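Local coordinates for protein putative nucleotide-diphospho-sugar transferase (PDB 3CGX) that probably transfers a sugar from a nucleotide-diphospho-sugar donor, like other GT-A-type enzymes, though its substrates are not established, at residues M2-P14 / A98-S111. Sequence-based numbering, arbitrary orientation.
Sequences MSESCILFFVKYP and AFDDGYDRVVLMGS
Strands 5-11 and 105-109 pair in parallel, from Ser5 beside Arg105 to Phe9 beside Met109, in the middle of a seven-stranded mixed sheet, consistent with the Rossmann-like GT-A fold; strand 53-58 flanks 5-11 on its other edge, and 143-149 runs antiparallel along the other edge of 105-109. The backbone ladder alternates: Cys6 N to Arg105 O, Val107 N to Cys6 O, Leu8 N to Val107 O (2.7 Å), Met109 N to Leu8 O and Phe10 N to Met109 O. At its start Glu4 O accepts from both Asp104 N and Arg105 N.

The Tyr103 ring is sandwiched at the same end: Cys6 CB sits 3.4 Å from the ring centroid over one face, with SG also above that face, while the selenium and CE of selenomethionine Met2 lie over the opposite face, a Met-aromatic contact. The Tyr103 hydroxyl is bonded to Asp53. Before it, Gly102 ends helix 87-100 in a Schellman motif, turning the chain into the strand.

Apolar side chains fill both faces of the pair. Leu8 CD1 meets Val106 CG1 at 3.7 Å; with CG anti to the backbone N (chi1 -177°), the Leu108 branch is carried toward Phe10 and CD2 lies over the ring centre. On the other face Ile7 and Val107 run side by side against Leu125 of helix 118-127, and Phe9 and Met109 reach Met43 of helix 29-47.

A salt-bridge network of Glu4, Asp104 and Arg105 sits at the start of the two strands. Arg105 NH2 bridges to Glu4 OE1 (3.1 Å), met on its anti side but 35° out of the carboxylate plane, with carboxylate and guanidinium planes 79° apart; Ser5 OG lies over the guanidinium face, NE donates a weak bond to Asp104 OD2, and NH1 reaches Leu125 O.

At the far end, about 4 Å from an imidazole probably taken from the crystallisation liquor, Ser111 OG, also hydrogen-bonded with Tyr36 OH, donates in the carbonyl plane to a lone pair of Phe10 O at 2.7 Å.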
loop_
_atom_site.group_PDB
_atom_site.type_symbol
_atom_site.label_atom_id
_atom_site.label_comp_id
_atom_site.label_asym_id
_atom_site.label_seq_id
_atom_site.Cartn_x
_atom_site.Cartn_y
_atom_site.Cartn_z
HETATM N N MSE A 2 15.226 -8.594 -15.866
HETATM C CA MSE A 2 14.066 -8.026 -15.127
HETATM C C MSE A 2 12.746 -8.637 -15.595
HETATM O O MSE A 2 12.595 -9.127 -16.719
HETATM C CB MSE A 2 14.042 -6.487 -15.229
HETATM C CG MSE A 2 13.464 -5.902 -16.492
HETATM SE SE MSE A 2 13.436 -3.918 -16.440
HETATM C CE MSE A 2 11.778 -3.720 -17.451
ATOM N N SER A 3 11.814 -8.658 -14.659
ATOM C CA SER A 3 10.479 -9.159 -14.897
ATOM C C SER A 3 9.718 -8.251 -15.888
ATOM O O SER A 3 10.131 -7.141 -16.123
ATOM C CB SER A 3 9.739 -9.218 -13.550
ATOM O OG SER A 3 8.412 -9.654 -13.748
ATOM N N GLU A 4 8.619 -8.734 -16.477
ATOM C CA GLU A 4 7.721 -7.871 -17.249
ATOM C C GLU A 4 6.845 -7.017 -16.349
ATOM O O GLU A 4 6.274 -6.018 -16.788
ATOM C CB GLU A 4 6.757 -8.695 -18.106
ATOM C CG GLU A 4 7.412 -9.539 -19.182
ATOM C CD GLU A 4 6.376 -10.348 -19.944
ATOM O OE1 GLU A 4 5.156 -10.077 -19.761
ATOM O OE2 GLU A 4 6.780 -11.248 -20.716
ATOM N N SER A 5 6.755 -7.427 -15.088
ATOM C CA SER A 5 5.865 -6.817 -14.096
ATOM C C SER A 5 6.648 -6.197 -12.968
ATOM O O SER A 5 7.673 -6.726 -12.549
ATOM C CB SER A 5 4.963 -7.879 -13.467
ATOM O OG SER A 5 3.955 -8.283 -14.362
ATOM N N CYS A 6 6.137 -5.097 -12.463
ATOM C CA CYS A 6 6.742 -4.447 -11.313
ATOM C C CYS A 6 5.690 -4.038 -10.280
ATOM O O CYS A 6 4.601 -3.597 -10.627
ATOM C CB CYS A 6 7.558 -3.208 -11.738
ATOM S SG CYS A 6 8.651 -2.648 -10.354
ATOM N N ILE A 7 6.028 -4.242 -9.012
ATOM C CA ILE A 7 5.203 -3.799 -7.872
ATOM C C ILE A 7 5.898 -2.636 -7.186
ATOM O O ILE A 7 7.068 -2.746 -6.792
ATOM C CB ILE A 7 4.981 -4.887 -6.809
ATOM C CG1 ILE A 7 4.285 -6.125 -7.384
ATOM C CG2 ILE A 7 4.226 -4.322 -5.607
ATOM C CD1 ILE A 7 4.597 -7.404 -6.543
ATOM N N LEU A 8 5.212 -1.500 -7.136
ATOM C CA LEU A 8 5.692 -0.331 -6.410
ATOM C C LEU A 8 4.963 -0.278 -5.080
ATOM O O LEU A 8 3.736 -0.109 -5.020
ATOM C CB LEU A 8 5.455 0.942 -7.176
ATOM C CG LEU A 8 5.917 0.967 -8.623
ATOM C CD1 LEU A 8 5.473 2.264 -9.351
ATOM C CD2 LEU A 8 7.447 0.704 -8.704
ATOM N N PHE A 9 5.749 -0.402 -4.026
ATOM C CA PHE A 9 5.257 -0.557 -2.648
ATOM C C PHE A 9 5.595 0.689 -1.825
ATOM O O PHE A 9 6.722 0.961 -1.519
ATOM C CB PHE A 9 5.817 -1.857 -2.072
ATOM C CG PHE A 9 5.334 -2.214 -0.662
ATOM C CD1 PHE A 9 3.991 -2.094 -0.304
ATOM C CD2 PHE A 9 6.210 -2.752 0.276
ATOM C CE1 PHE A 9 3.546 -2.509 0.959
ATOM C CE2 PHE A 9 5.735 -3.137 1.568
ATOM C CZ PHE A 9 4.404 -2.978 1.884
ATOM N N PHE A 10 4.565 1.468 -1.529
ATOM C CA PHE A 10 4.695 2.768 -0.875
ATOM C C PHE A 10 4.639 2.621 0.628
ATOM O O PHE A 10 3.668 2.100 1.197
ATOM C CB PHE A 10 3.597 3.734 -1.400
ATOM C CG PHE A 10 3.986 4.529 -2.609
ATOM C CD1 PHE A 10 4.680 3.958 -3.668
ATOM C CD2 PHE A 10 3.605 5.883 -2.716
ATOM C CE1 PHE A 10 5.062 4.724 -4.741
ATOM C CE2 PHE A 10 3.938 6.632 -3.825
ATOM C CZ PHE A 10 4.669 6.073 -4.830
ATOM N N VAL A 11 5.730 3.069 1.258
ATOM C CA VAL A 11 6.013 2.935 2.687
ATOM C C VAL A 11 6.592 4.235 3.267
ATOM O O VAL A 11 6.984 5.133 2.554
ATOM C CB VAL A 11 7.043 1.754 2.933
ATOM C CG1 VAL A 11 6.508 0.390 2.393
ATOM C CG2 VAL A 11 8.462 2.071 2.326
ATOM N N LYS A 12 6.556 4.338 4.571
ATOM C CA LYS A 12 7.283 5.355 5.344
ATOM C C LYS A 12 8.110 4.667 6.459
ATOM O O LYS A 12 7.689 3.652 7.034
ATOM C CB LYS A 12 6.326 6.368 5.957
ATOM C CG LYS A 12 6.981 7.525 6.663
ATOM C CD LYS A 12 6.029 8.643 7.002
ATOM C CE LYS A 12 6.761 9.781 7.758
ATOM N NZ LYS A 12 5.771 10.799 8.122
ATOM N N TYR A 13 9.296 5.216 6.741
ATOM C CA TYR A 13 10.126 4.651 7.808
ATOM C C TYR A 13 9.294 4.750 9.102
ATOM O O TYR A 13 8.759 5.804 9.413
ATOM C CB TYR A 13 11.502 5.316 7.967
ATOM C CG TYR A 13 12.337 4.450 8.848
ATOM C CD1 TYR A 13 13.042 3.373 8.314
ATOM C CD2 TYR A 13 12.359 4.645 10.240
ATOM C CE1 TYR A 13 13.772 2.489 9.139
ATOM C CE2 TYR A 13 13.082 3.774 11.077
ATOM C CZ TYR A 13 13.767 2.684 10.510
ATOM O OH TYR A 13 14.472 1.791 11.294
ATOM N N PRO A 14 9.142 3.625 9.839
ATOM C CA PRO A 14 8.255 3.545 11.029
ATOM C C PRO A 14 8.831 4.159 12.310
ATOM O O PRO A 14 9.037 3.464 13.319
ATOM C CB PRO A 14 8.020 2.058 11.176
ATOM C CG PRO A 14 9.354 1.463 10.688
ATOM C CD PRO A 14 9.780 2.326 9.547
ATOM N N ALA A 98 9.007 3.456 -13.656
ATOM C CA ALA A 98 8.961 1.999 -13.848
ATOM C C ALA A 98 8.732 1.662 -15.324
ATOM O O ALA A 98 9.380 0.778 -15.885
ATOM C CB ALA A 98 7.911 1.333 -12.923
ATOM N N PHE A 99 7.868 2.427 -15.967
ATOM C CA PHE A 99 7.587 2.218 -17.373
ATOM C C PHE A 99 8.812 2.614 -18.182
ATOM O O PHE A 99 9.155 1.957 -19.146
ATOM C CB PHE A 99 6.341 2.995 -17.832
ATOM C CG PHE A 99 5.047 2.385 -17.353
ATOM C CD1 PHE A 99 4.793 1.032 -17.556
ATOM C CD2 PHE A 99 4.099 3.143 -16.716
ATOM C CE1 PHE A 99 3.640 0.478 -17.136
ATOM C CE2 PHE A 99 2.932 2.570 -16.269
ATOM C CZ PHE A 99 2.704 1.241 -16.472
ATOM N N ASP A 100 9.452 3.708 -17.797
ATOM C CA ASP A 100 10.710 4.133 -18.463
ATOM C C ASP A 100 11.776 3.055 -18.333
ATOM O O ASP A 100 12.609 2.879 -19.208
ATOM C CB ASP A 100 11.261 5.418 -17.850
ATOM C CG ASP A 100 10.432 6.634 -18.184
ATOM O OD1 ASP A 100 9.511 6.542 -19.031
ATOM O OD2 ASP A 100 10.729 7.695 -17.594
ATOM N N ASP A 101 11.760 2.353 -17.218
ATOM C CA ASP A 101 12.718 1.280 -16.958
ATOM C C ASP A 101 12.422 0.080 -17.849
ATOM O O ASP A 101 13.228 -0.836 -17.943
ATOM C CB ASP A 101 12.686 0.783 -15.498
ATOM C CG ASP A 101 13.245 1.794 -14.488
ATOM O OD1 ASP A 101 13.839 2.810 -14.915
ATOM O OD2 ASP A 101 13.034 1.550 -13.255
ATOM N N GLY A 102 11.255 0.071 -18.475
ATOM C CA GLY A 102 10.924 -1.006 -19.404
ATOM C C GLY A 102 9.880 -2.013 -18.950
ATOM O O GLY A 102 9.642 -2.983 -19.650
ATOM N N TYR A 103 9.251 -1.817 -17.786
ATOM C CA TYR A 103 8.190 -2.752 -17.348
ATOM C C TYR A 103 6.963 -2.621 -18.229
ATOM O O TYR A 103 6.651 -1.537 -18.724
ATOM C CB TYR A 103 7.824 -2.550 -15.854
ATOM C CG TYR A 103 8.938 -2.947 -14.953
ATOM C CD1 TYR A 103 9.196 -4.293 -14.704
ATOM C CD2 TYR A 103 9.774 -2.007 -14.359
ATOM C CE1 TYR A 103 10.213 -4.693 -13.872
ATOM C CE2 TYR A 103 10.842 -2.418 -13.520
ATOM C CZ TYR A 103 11.044 -3.762 -13.287
ATOM O OH TYR A 103 12.056 -4.226 -12.458
ATOM N N ASP A 104 6.285 -3.739 -18.441
ATOM C CA ASP A 104 5.063 -3.786 -19.226
ATOM C C ASP A 104 3.827 -3.519 -18.383
ATOM O O ASP A 104 2.830 -2.981 -18.859
ATOM C CB ASP A 104 4.889 -5.162 -19.860
ATOM C CG ASP A 104 3.586 -5.267 -20.679
ATOM O OD1 ASP A 104 3.398 -4.432 -21.597
ATOM O OD2 ASP A 104 2.754 -6.181 -20.401
ATOM N N ARG A 105 3.871 -4.010 -17.168
ATOM C CA ARG A 105 2.742 -3.927 -16.264
ATOM C C ARG A 105 3.246 -3.552 -14.886
ATOM O O ARG A 105 4.169 -4.155 -14.370
ATOM C CB ARG A 105 2.021 -5.271 -16.167
ATOM C CG ARG A 105 1.267 -5.721 -17.443
ATOM C CD ARG A 105 0.818 -7.151 -17.266
ATOM N NE ARG A 105 1.899 -8.071 -17.592
ATOM C CZ ARG A 105 2.122 -9.235 -17.009
ATOM N NH1 ARG A 105 1.342 -9.659 -16.030
ATOM N NH2 ARG A 105 3.148 -9.975 -17.412
ATOM N N VAL A 106 2.586 -2.560 -14.299
ATOM C CA VAL A 106 2.985 -2.019 -13.034
ATOM C C VAL A 106 1.800 -1.787 -12.117
ATOM O O VAL A 106 0.803 -1.228 -12.521
ATOM C CB VAL A 106 3.736 -0.654 -13.232
ATOM C CG1 VAL A 106 4.150 -0.061 -11.892
ATOM C CG2 VAL A 106 4.937 -0.829 -14.159
ATOM N N VAL A 107 1.927 -2.264 -10.879
ATOM C CA VAL A 107 0.935 -1.966 -9.845
ATOM C C VAL A 107 1.612 -1.204 -8.702
ATOM O O VAL A 107 2.755 -1.474 -8.322
ATOM C CB VAL A 107 0.144 -3.238 -9.316
ATOM C CG1 VAL A 107 -0.613 -3.964 -10.489
ATOM C CG2 VAL A 107 1.047 -4.157 -8.639
ATOM N N LEU A 108 0.904 -0.208 -8.197
ATOM C CA LEU A 108 1.380 0.587 -7.069
ATOM C C LEU A 108 0.381 0.402 -5.916
ATOM O O LEU A 108 -0.816 0.550 -6.075
ATOM C CB LEU A 108 1.556 2.052 -7.502
ATOM C CG LEU A 108 2.119 3.117 -6.548
ATOM C CD1 LEU A 108 2.561 4.368 -7.370
ATOM C CD2 LEU A 108 1.110 3.487 -5.501
HETATM N N MSE A 109 0.887 0.070 -4.742
HETATM C CA MSE A 109 0.037 -0.125 -3.609
HETATM C C MSE A 109 0.627 0.406 -2.351
HETATM O O MSE A 109 1.844 0.556 -2.235
HETATM C CB MSE A 109 -0.206 -1.614 -3.455
HETATM C CG MSE A 109 1.002 -2.413 -3.043
HETATM SE SE MSE A 109 0.542 -4.352 -3.251
HETATM C CE MSE A 109 -0.809 -4.506 -1.895
ATOM N N GLY A 110 -0.249 0.660 -1.394
ATOM C CA GLY A 110 0.157 1.185 -0.105
ATOM C C GLY A 110 0.461 0.102 0.923
ATOM O O GLY A 110 0.392 -1.102 0.650
ATOM N N SER A 111 0.771 0.547 2.128
ATOM C CA SER A 111 1.261 -0.366 3.141
ATOM C C SER A 111 0.404 -0.396 4.409
ATOM O O SER A 111 0.895 -0.778 5.481
ATOM C CB SER A 111 2.703 0.040 3.522
ATOM O OG SER A 111 2.838 1.425 3.662
HETATM O O HOH W 1 0.753 3.334 2.330
#